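Local coordinates for protein class I phosphodiesterase PDEB1 (PDB 2R8Q) that belongs to the class I phosphodiesterase family, as an all-helical catalytic domain holding zinc and magnesium ions and bound 3-isobutyl-1-methylxanthine, at residues Y204-D209 with L244-L249; S122-E127 with N324-M329; I87-R92 with L184-A189; E129-L134 with D190-L195. All blocks are in the same frame, centred on the assembly; numbering follows the deposited sequence.

Contact 1. Residues Y204-D209 with L244-L249; sequences YRALID and LVMETL
Asp209 and Glu247 meet where two helices of the all-helical phosphodiesterase fold, 197-212 and 239-254, pack together. The Glu247 chain, extended beyond CG, brings OE2 to 3.3 Å from Asp209 CB, so an oxygen lies against a methylene. The two carboxylates are turned almost perpendicular, their planes 86° apart, with Asp209 OD2 and Glu247 OE2 4.3 Å from each other. Like charges this near would probably disfavour the pairing, and two features probably offset it. A water donates to Glu247 OE2 and, at 2.8 Å, to the backbone O of Asp209, joining the helices through solvent. Asp209 is also well supplied with positive charge: Arg205, one turn earlier, gives it NE, and Arg243 forms a salt bridge with OD2. The Arg205 NE to Asp209 OD1 bond is nearly straight (168° at the hydrogen) and lies in the guanidinium plane. Deeper in, Ala206 CB receives Met246 CE at 3.9 Å; the small alanine admits a long, flexible side chain, and the bend at the methionine's last torsion (chi3 75°) places that methyl. Helix 127-139 backs this apolar pair, while Ala165 of the second subunit packs on Asp209. Within helix 239-254, Leu244 O accepts from both Thr248 N and Thr248 OG1, the hydroxyl at 2.7 Å, and these two donors arrive from opposite faces of the carbonyl plane.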
# COMPACT_ATOMS: atom_id res chain seq x y z
N TYR A 204 -1.30 5.39 -15.96
CA TYR A 204 -1.30 4.77 -14.64
C TYR A 204 -2.12 3.49 -14.62
O TYR A 204 -1.71 2.50 -14.01
CB TYR A 204 -1.83 5.74 -13.58
CG TYR A 204 -0.76 6.62 -12.97
CD1 TYR A 204 -0.61 7.95 -13.36
CD2 TYR A 204 0.11 6.12 -11.99
CE1 TYR A 204 0.36 8.76 -12.80
CE2 TYR A 204 1.09 6.93 -11.42
CZ TYR A 204 1.21 8.25 -11.83
OH TYR A 204 2.16 9.06 -11.25
N ARG A 205 -3.28 3.49 -15.27
CA ARG A 205 -4.09 2.29 -15.27
C ARG A 205 -3.38 1.16 -16.01
O ARG A 205 -3.44 0.01 -15.60
CB ARG A 205 -5.46 2.56 -15.89
CG ARG A 205 -6.40 1.36 -15.82
CD ARG A 205 -6.41 0.76 -14.42
NE ARG A 205 -7.19 -0.47 -14.33
CZ ARG A 205 -8.50 -0.51 -14.10
NH1 ARG A 205 -9.18 0.62 -13.93
NH2 ARG A 205 -9.13 -1.68 -14.04
N ALA A 206 -2.69 1.50 -17.10
CA ALA A 206 -1.97 0.49 -17.86
C ALA A 206 -0.81 -0.08 -17.05
O ALA A 206 -0.61 -1.30 -17.01
CB ALA A 206 -1.46 1.09 -19.17
N LEU A 207 -0.06 0.79 -16.39
CA LEU A 207 1.07 0.36 -15.58
C LEU A 207 0.58 -0.57 -14.47
O LEU A 207 1.13 -1.65 -14.26
CB LEU A 207 1.79 1.58 -14.99
CG LEU A 207 2.98 1.35 -14.05
CD1 LEU A 207 3.90 2.57 -14.09
CD2 LEU A 207 2.48 1.10 -12.64
N ILE A 208 -0.47 -0.15 -13.77
CA ILE A 208 -1.03 -0.94 -12.68
C ILE A 208 -1.57 -2.29 -13.17
O ILE A 208 -1.32 -3.33 -12.55
CB ILE A 208 -2.14 -0.14 -11.95
CG1 ILE A 208 -1.47 1.02 -11.19
CG2 ILE A 208 -2.94 -1.04 -11.02
CD1 ILE A 208 -2.42 2.12 -10.73
N ASP A 209 -2.30 -2.28 -14.28
CA ASP A 209 -2.84 -3.52 -14.84
C ASP A 209 -1.71 -4.50 -15.14
O ASP A 209 -1.80 -5.69 -14.86
CB ASP A 209 -3.62 -3.27 -16.13
CG ASP A 209 -4.96 -2.61 -15.90
OD1 ASP A 209 -5.51 -2.74 -14.78
OD2 ASP A 209 -5.47 -1.98 -16.85
N LEU A 244 -4.72 -6.22 -22.88
CA LEU A 244 -4.43 -7.63 -22.62
C LEU A 244 -3.10 -8.01 -23.29
O LEU A 244 -2.35 -8.84 -22.77
CB LEU A 244 -5.57 -8.51 -23.14
CG LEU A 244 -5.43 -10.02 -22.93
CD1 LEU A 244 -5.05 -10.33 -21.49
CD2 LEU A 244 -6.74 -10.69 -23.30
N VAL A 245 -2.80 -7.39 -24.43
CA VAL A 245 -1.54 -7.66 -25.10
C VAL A 245 -0.39 -7.17 -24.23
O VAL A 245 0.63 -7.84 -24.10
CB VAL A 245 -1.47 -6.97 -26.49
CG1 VAL A 245 -0.03 -6.93 -26.99
CG2 VAL A 245 -2.35 -7.72 -27.49
N MET A 246 -0.55 -5.99 -23.63
CA MET A 246 0.48 -5.43 -22.75
C MET A 246 0.71 -6.35 -21.56
O MET A 246 1.86 -6.63 -21.19
CB MET A 246 0.06 -4.05 -22.23
CG MET A 246 0.01 -2.95 -23.28
SD MET A 246 -0.60 -1.39 -22.58
CE MET A 246 0.83 -0.87 -21.65
N GLU A 247 -0.37 -6.81 -20.95
CA GLU A 247 -0.27 -7.69 -19.79
C GLU A 247 0.40 -9.01 -20.14
O GLU A 247 1.19 -9.54 -19.37
CB GLU A 247 -1.66 -7.95 -19.19
CG GLU A 247 -2.36 -6.69 -18.71
CD GLU A 247 -3.82 -6.93 -18.37
OE1 GLU A 247 -4.39 -7.93 -18.86
OE2 GLU A 247 -4.41 -6.11 -17.64
N THR A 248 0.06 -9.53 -21.31
CA THR A 248 0.64 -10.80 -21.75
C THR A 248 2.13 -10.64 -22.05
O THR A 248 2.92 -11.54 -21.76
CB THR A 248 -0.10 -11.33 -22.98
OG1 THR A 248 -1.50 -11.43 -22.68
CG2 THR A 248 0.42 -12.71 -23.37
N LEU A 249 2.51 -9.50 -22.62
CA LEU A 249 3.91 -9.24 -22.92
C LEU A 249 4.74 -9.13 -21.64
O LEU A 249 5.82 -9.71 -21.56
CB LEU A 249 4.09 -7.97 -23.75
CG LEU A 249 3.74 -8.08 -25.24
CD1 LEU A 249 3.76 -6.69 -25.86
CD2 LEU A 249 4.73 -9.01 -25.94
O HOH W 1 -4.29 -6.91 -14.59

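Contact 2. Residues S122-E127 with N324-M329; sequences SELLTE and NLFHGM
Phe326 O, on the residue whose ring meets Leu124 across the contact, accepts from Met329 N at 3.1 Å and closes a turn in the loop between helices 302-324 and 330-348. Leu325 is the first residue to leave helical geometry, and Phe326 is the centre of an inverse gamma turn, with a weak bond from His327 N back to Leu325 O. This tight reversal sets the Leu325 and Phe326 side chains next to each other, and Leu124 CD1 approaches both. The methyl lies near the plane of the Phe326 ring, at its edge: it is 3.5 Å from CE1 and almost as close to CD1, with no face stacking. On the other residue, Leu325 CG lies 4.1 Å from the same methyl. Leu124 CG sits beside its own backbone N (chi1 -52°), which sends the branched end across to the other loop. Leucine suits the place because one methyl can fill the angle between a flat ring and a second branched chain. Phe234 packs on both leucines, and Val245 of helix 239-254 packs on the Phe326 ring. Leu124 ends a short 3-10 segment in which Leu125 N bonds to Ser122 O. Thr126, two residues after Leu124, N-caps helix 127-139 through its side chain, and Glu129 OE1 accepts from Thr126 N in return, forming a capping box.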
# COMPACT_ATOMS: atom_id res chain seq x y z
N SER A 122 5.24 -4.36 -31.18
CA SER A 122 4.88 -2.95 -31.16
C SER A 122 3.78 -2.65 -32.18
O SER A 122 3.11 -1.62 -32.10
CB SER A 122 6.10 -2.06 -31.44
OG SER A 122 6.55 -2.20 -32.79
N GLU A 123 3.60 -3.55 -33.14
CA GLU A 123 2.59 -3.38 -34.17
C GLU A 123 1.18 -3.57 -33.62
O GLU A 123 0.19 -3.20 -34.26
CB GLU A 123 2.82 -4.38 -35.30
CG GLU A 123 4.07 -4.11 -36.11
CD GLU A 123 4.38 -5.21 -37.10
OE1 GLU A 123 3.52 -6.10 -37.29
OE2 GLU A 123 5.48 -5.18 -37.69
N LEU A 124 1.09 -4.13 -32.42
CA LEU A 124 -0.20 -4.38 -31.79
C LEU A 124 -0.55 -3.29 -30.77
O LEU A 124 -1.64 -3.31 -30.20
CB LEU A 124 -0.18 -5.73 -31.08
CG LEU A 124 0.27 -6.94 -31.90
CD1 LEU A 124 0.52 -8.13 -30.98
CD2 LEU A 124 -0.78 -7.27 -32.95
N LEU A 125 0.37 -2.36 -30.55
CA LEU A 125 0.17 -1.30 -29.56
C LEU A 125 0.44 0.11 -30.08
O LEU A 125 1.02 0.29 -31.16
CB LEU A 125 1.12 -1.53 -28.38
CG LEU A 125 1.09 -2.89 -27.69
CD1 LEU A 125 2.24 -2.98 -26.70
CD2 LEU A 125 -0.25 -3.09 -27.00
N THR A 126 0.01 1.11 -29.31
CA THR A 126 0.28 2.50 -29.68
C THR A 126 1.67 2.80 -29.13
O THR A 126 2.20 2.04 -28.31
CB THR A 126 -0.73 3.48 -29.03
OG1 THR A 126 -0.61 3.42 -27.60
CG2 THR A 126 -2.15 3.13 -29.44
N GLU A 127 2.27 3.90 -29.57
CA GLU A 127 3.60 4.26 -29.09
C GLU A 127 3.55 4.56 -27.59
O GLU A 127 4.49 4.24 -26.86
CB GLU A 127 4.14 5.47 -29.85
CG GLU A 127 4.36 5.20 -31.33
CD GLU A 127 5.06 6.35 -32.04
OE1 GLU A 127 4.62 7.50 -31.87
OE2 GLU A 127 6.05 6.09 -32.76
N ASN A 324 -0.49 -18.04 -31.38
CA ASN A 324 -1.80 -17.40 -31.52
C ASN A 324 -1.82 -15.90 -31.83
O ASN A 324 -2.86 -15.38 -32.25
CB ASN A 324 -2.65 -17.66 -30.28
CG ASN A 324 -3.08 -19.11 -30.17
OD1 ASN A 324 -3.71 -19.65 -31.07
ND2 ASN A 324 -2.75 -19.74 -29.05
N LEU A 325 -0.70 -15.20 -31.64
CA LEU A 325 -0.69 -13.77 -31.92
C LEU A 325 0.69 -13.14 -32.11
O LEU A 325 0.88 -12.35 -33.03
CB LEU A 325 -1.45 -13.02 -30.82
CG LEU A 325 -1.69 -11.53 -31.07
CD1 LEU A 325 -2.55 -11.34 -32.31
CD2 LEU A 325 -2.37 -10.92 -29.86
N PHE A 326 1.63 -13.47 -31.24
CA PHE A 326 2.98 -12.90 -31.34
C PHE A 326 3.85 -13.76 -32.24
O PHE A 326 4.85 -14.33 -31.80
CB PHE A 326 3.63 -12.80 -29.95
CG PHE A 326 2.81 -12.06 -28.93
CD1 PHE A 326 2.09 -10.92 -29.29
CD2 PHE A 326 2.77 -12.49 -27.61
CE1 PHE A 326 1.36 -10.22 -28.33
CE2 PHE A 326 2.04 -11.78 -26.65
CZ PHE A 326 1.33 -10.65 -27.02
N HIS A 327 3.49 -13.84 -33.52
CA HIS A 327 4.22 -14.65 -34.48
C HIS A 327 5.68 -14.23 -34.69
O HIS A 327 6.52 -15.06 -35.02
CB HIS A 327 3.47 -14.66 -35.82
CG HIS A 327 2.01 -14.97 -35.68
ND1 HIS A 327 1.03 -14.01 -35.76
CD2 HIS A 327 1.38 -16.14 -35.44
CE1 HIS A 327 -0.15 -14.57 -35.57
NE2 HIS A 327 0.03 -15.87 -35.38
N GLY A 328 5.97 -12.95 -34.48
CA GLY A 328 7.33 -12.47 -34.66
C GLY A 328 8.31 -12.89 -33.57
O GLY A 328 9.51 -12.61 -33.67
N MET A 329 7.80 -13.54 -32.52
CA MET A 329 8.64 -13.98 -31.41
C MET A 329 8.94 -15.48 -31.47
O MET A 329 9.12 -16.14 -30.45
CB MET A 329 7.97 -13.63 -30.07
CG MET A 329 8.07 -12.15 -29.71
SD MET A 329 6.83 -11.60 -28.50
CE MET A 329 7.23 -12.63 -27.10

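Contact 3. Residues I87-R92 with L184-A189; sequences ILQCRR and LSDPAA
Gln89 and Asp186 face each other with their side chains at about a right angle, the amide and carboxylate planes 78° apart. Gln89 NE2 stops 3.9 Å from Asp186 OD1, too far for a direct bond, and a water bridges the interval: it accepts from NE2 at 3.0 Å and donates to OD1 at 2.8 Å. The bend at the second torsion of the glutamine (chi2 -72°) swings its amide round, while CG stays against Ala189 CB, 4.1 Å away. Alanine is small enough to accept the glutamine methylene there. In this way helix 80-92 packs on the loop between helices 171-184 and 197-212, in the all-helical phosphodiesterase fold. Asp186 shapes the loop as well, since its other oxygen, OD2, accepts from Ala188 N at 3.0 Å in an Asx turn. That N-H comes from above the carboxylate plane, 68° out of it. Over the same residues, Ala189 N donates to Asp186 O at 2.9 Å in an overlapping backbone turn, whose second position suits the ring-fixed phi of Pro187. Gln89 NE2 has a second acceptor in Ile17 O, which ties the N-terminal segment to the same amide, and Asn85 ND2 donates to Ala188 O.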
# COMPACT_ATOMS: atom_id res chain seq x y z
N ILE A 87 15.04 6.00 -13.16
CA ILE A 87 15.79 4.75 -13.14
C ILE A 87 16.51 4.58 -11.80
O ILE A 87 16.47 3.50 -11.20
CB ILE A 87 16.81 4.70 -14.29
CG1 ILE A 87 16.07 4.69 -15.63
CG2 ILE A 87 17.71 3.48 -14.16
CD1 ILE A 87 16.96 4.90 -16.84
N LEU A 88 17.14 5.64 -11.31
CA LEU A 88 17.86 5.57 -10.05
C LEU A 88 16.95 5.45 -8.83
O LEU A 88 17.32 4.84 -7.83
CB LEU A 88 18.79 6.77 -9.90
CG LEU A 88 19.95 6.80 -10.90
CD1 LEU A 88 20.72 8.10 -10.77
CD2 LEU A 88 20.87 5.60 -10.65
N GLN A 89 15.76 6.05 -8.90
CA GLN A 89 14.82 5.96 -7.79
C GLN A 89 14.31 4.52 -7.73
O GLN A 89 14.06 3.98 -6.65
CB GLN A 89 13.66 6.94 -7.97
CG GLN A 89 14.04 8.40 -7.72
CD GLN A 89 14.27 8.73 -6.25
OE1 GLN A 89 14.31 7.84 -5.40
NE2 GLN A 89 14.44 10.02 -5.95
N CYS A 90 14.15 3.89 -8.90
CA CYS A 90 13.71 2.50 -8.94
C CYS A 90 14.82 1.62 -8.36
O CYS A 90 14.57 0.76 -7.50
CB CYS A 90 13.42 2.06 -10.38
SG CYS A 90 11.86 2.67 -11.10
N ARG A 91 16.04 1.83 -8.82
CA ARG A 91 17.18 1.04 -8.36
C ARG A 91 17.31 1.04 -6.84
O ARG A 91 17.59 0.01 -6.23
CB ARG A 91 18.47 1.57 -8.99
CG ARG A 91 19.68 0.68 -8.77
CD ARG A 91 20.92 1.23 -9.44
NE ARG A 91 21.42 2.43 -8.77
CZ ARG A 91 22.52 3.08 -9.13
NH1 ARG A 91 23.24 2.65 -10.15
NH2 ARG A 91 22.91 4.15 -8.45
N ARG A 92 17.08 2.20 -6.23
CA ARG A 92 17.18 2.35 -4.78
C ARG A 92 16.22 1.46 -4.01
O ARG A 92 16.45 1.12 -2.85
CB ARG A 92 16.89 3.79 -4.36
CG ARG A 92 17.96 4.80 -4.69
CD ARG A 92 17.49 6.18 -4.24
NE ARG A 92 18.52 7.19 -4.39
CZ ARG A 92 18.36 8.47 -4.08
NH1 ARG A 92 17.19 8.89 -3.60
NH2 ARG A 92 19.35 9.33 -4.23
N LEU A 184 6.78 8.07 -8.82
CA LEU A 184 6.24 8.97 -9.83
C LEU A 184 5.62 10.25 -9.28
O LEU A 184 5.38 11.19 -10.04
CB LEU A 184 5.21 8.23 -10.69
CG LEU A 184 5.81 7.10 -11.53
CD1 LEU A 184 4.70 6.23 -12.12
CD2 LEU A 184 6.69 7.69 -12.62
N SER A 185 5.36 10.29 -7.98
CA SER A 185 4.77 11.48 -7.37
C SER A 185 5.80 12.60 -7.25
O SER A 185 5.46 13.75 -6.98
CB SER A 185 4.20 11.16 -5.98
OG SER A 185 5.24 10.91 -5.04
N ASP A 186 7.06 12.24 -7.47
CA ASP A 186 8.18 13.18 -7.41
C ASP A 186 8.36 13.82 -8.78
O ASP A 186 8.67 13.13 -9.76
CB ASP A 186 9.46 12.43 -7.00
CG ASP A 186 10.69 13.31 -7.04
OD1 ASP A 186 11.80 12.75 -6.91
OD2 ASP A 186 10.57 14.55 -7.19
N PRO A 187 8.17 15.14 -8.88
CA PRO A 187 8.32 15.83 -10.17
C PRO A 187 9.66 15.55 -10.84
O PRO A 187 9.76 15.52 -12.07
CB PRO A 187 8.17 17.30 -9.79
CG PRO A 187 7.26 17.25 -8.60
CD PRO A 187 7.82 16.09 -7.81
N ALA A 188 10.69 15.35 -10.03
CA ALA A 188 12.04 15.10 -10.54
C ALA A 188 12.22 13.73 -11.18
O ALA A 188 13.19 13.50 -11.90
CB ALA A 188 13.05 15.28 -9.42
N ALA A 189 11.28 12.82 -10.92
CA ALA A 189 11.37 11.47 -11.48
C ALA A 189 10.09 11.05 -12.19
O ALA A 189 9.93 9.88 -12.55
CB ALA A 189 11.69 10.47 -10.36
O HOH W 2 14.12 11.95 -8.19

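Contact 4. Residues E129-L134 with D190-L195; sequences ECYVLL and DVFEGL
A chi1 of 177° throws the Tyr131 ring outward from helix 127-139, opposite its own backbone N, and carries the hydroxyl to the loop at Val191. There Tyr131 OH donates to Val191 O at 2.7 Å. The donor meets the carbonyl at a C=O...O angle of 133° and only 16° from its plane, while that oxygen lies near the plane of the tyrosine ring, at its edge. Val191 CB sits 3.4 Å from the same hydroxyl, so a compact branched residue packs beside the bond. Phe192 takes the apolar side: Tyr131 CE2 comes to its ring edge, 4.4 Å from CD2, and Val132 CG2 approaches its CE2 at 4.3 Å. Two successive type I beta turns, Asp190 to Glu193 and Phe192 to Leu195, present Val191 and Phe192 to the helix. An Asx turn overlaps the first, Asp190 OD1 accepting from Phe192 N at 3.0 Å, and probably stiffens it. Phe76 packs against the Tyr131 ring, and Tyr204 meets Phe192 edge-to-face. Tyrosine serves twice, its ring matching the apolar surroundings and its hydroxyl giving a donor to the carbonyl of a buried loop residue, which suggests that this directed bond helps position the turns against a mainly apolar surface.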
# COMPACT_ATOMS: atom_id res chain seq x y z
N GLU A 129 1.62 3.15 -25.39
CA GLU A 129 1.56 1.88 -24.69
C GLU A 129 2.92 1.19 -24.66
O GLU A 129 3.27 0.53 -23.68
CB GLU A 129 0.48 0.99 -25.33
CG GLU A 129 -0.90 1.61 -25.13
CD GLU A 129 -2.00 0.96 -25.94
OE1 GLU A 129 -1.72 0.39 -27.02
OE2 GLU A 129 -3.17 1.05 -25.50
N CYS A 130 3.70 1.35 -25.73
CA CYS A 130 5.03 0.75 -25.76
C CYS A 130 5.89 1.42 -24.69
O CYS A 130 6.64 0.75 -23.97
CB CYS A 130 5.67 0.94 -27.13
SG CYS A 130 4.96 -0.09 -28.43
N TYR A 131 5.78 2.75 -24.60
CA TYR A 131 6.54 3.53 -23.63
C TYR A 131 6.17 3.12 -22.21
O TYR A 131 7.04 2.82 -21.39
CB TYR A 131 6.25 5.02 -23.84
CG TYR A 131 6.91 5.95 -22.85
CD1 TYR A 131 8.29 5.89 -22.62
CD2 TYR A 131 6.17 6.91 -22.16
CE1 TYR A 131 8.90 6.75 -21.72
CE2 TYR A 131 6.78 7.78 -21.26
CZ TYR A 131 8.15 7.69 -21.04
OH TYR A 131 8.75 8.53 -20.13
N VAL A 132 4.87 3.08 -21.92
CA VAL A 132 4.40 2.69 -20.60
C VAL A 132 4.83 1.27 -20.25
O VAL A 132 5.22 1.00 -19.11
CB VAL A 132 2.87 2.82 -20.50
CG1 VAL A 132 2.38 2.28 -19.16
CG2 VAL A 132 2.46 4.28 -20.67
N LEU A 133 4.79 0.36 -21.22
CA LEU A 133 5.19 -1.02 -20.96
C LEU A 133 6.66 -1.09 -20.52
O LEU A 133 7.00 -1.79 -19.56
CB LEU A 133 4.96 -1.87 -22.20
CG LEU A 133 5.34 -3.35 -22.10
CD1 LEU A 133 4.54 -4.02 -20.98
CD2 LEU A 133 5.04 -4.04 -23.43
N LEU A 134 7.52 -0.36 -21.22
CA LEU A 134 8.94 -0.37 -20.89
C LEU A 134 9.22 0.25 -19.53
O LEU A 134 10.07 -0.25 -18.78
CB LEU A 134 9.73 0.35 -21.99
CG LEU A 134 9.70 -0.40 -23.33
CD1 LEU A 134 10.29 0.48 -24.43
CD2 LEU A 134 10.49 -1.70 -23.21
N ASP A 190 9.18 12.00 -12.41
CA ASP A 190 7.92 11.69 -13.06
C ASP A 190 8.06 11.55 -14.58
O ASP A 190 7.98 12.54 -15.31
CB ASP A 190 6.89 12.76 -12.70
CG ASP A 190 5.55 12.54 -13.37
OD1 ASP A 190 5.28 11.41 -13.82
OD2 ASP A 190 4.76 13.51 -13.45
N VAL A 191 8.25 10.32 -15.05
CA VAL A 191 8.41 10.07 -16.48
C VAL A 191 7.12 10.21 -17.28
O VAL A 191 7.11 9.99 -18.49
CB VAL A 191 9.04 8.67 -16.74
CG1 VAL A 191 10.44 8.63 -16.15
CG2 VAL A 191 8.17 7.58 -16.13
N PHE A 192 6.04 10.59 -16.61
CA PHE A 192 4.75 10.82 -17.26
C PHE A 192 4.50 12.33 -17.26
O PHE A 192 3.40 12.80 -17.58
CB PHE A 192 3.62 10.12 -16.50
CG PHE A 192 3.66 8.62 -16.55
CD1 PHE A 192 2.97 7.86 -15.60
CD2 PHE A 192 4.37 7.95 -17.54
CE1 PHE A 192 2.99 6.47 -15.65
CE2 PHE A 192 4.39 6.55 -17.60
CZ PHE A 192 3.70 5.81 -16.64
N GLU A 193 5.54 13.09 -16.90
CA GLU A 193 5.44 14.55 -16.80
C GLU A 193 4.98 15.26 -18.07
O GLU A 193 4.38 16.33 -17.99
CB GLU A 193 6.80 15.13 -16.36
CG GLU A 193 7.88 15.12 -17.45
CD GLU A 193 9.21 15.66 -16.95
OE1 GLU A 193 9.21 16.45 -15.99
OE2 GLU A 193 10.26 15.29 -17.54
N GLY A 194 5.25 14.67 -19.23
CA GLY A 194 4.86 15.30 -20.48
C GLY A 194 3.50 14.89 -21.02
O GLY A 194 3.07 15.38 -22.07
N LEU A 195 2.82 14.00 -20.31
CA LEU A 195 1.52 13.54 -20.76
C LEU A 195 0.37 14.45 -20.33
O LEU A 195 0.44 15.12 -19.30
CB LEU A 195 1.26 12.13 -20.24
CG LEU A 195 2.28 11.07 -20.64
CD1 LEU A 195 1.88 9.74 -20.02
CD2 LEU A 195 2.35 10.96 -22.17

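Overall arrangement
Contacts 3 and 4 are buried, whereas contacts 1 and 2 are only partly so. Contacts 3 and 4 share the loop between helices 171-184 and 197-212, yet contact 3 relies on a water between polar groups and contact 4 on a direct hydrogen bond among apolar side chains. Contact 1 joins two helices and mixes charges with a small apolar pair; contact 2 joins two loops purely through hydrocarbon. Helix 127-139 connects much of this: it carries one side of contact 4, follows the 122-127 loop of contact 2, and touches Met246 and Leu249 of contact 1. Contacts 2 and 3 do not touch, their nearest atoms being about 15 Å apart.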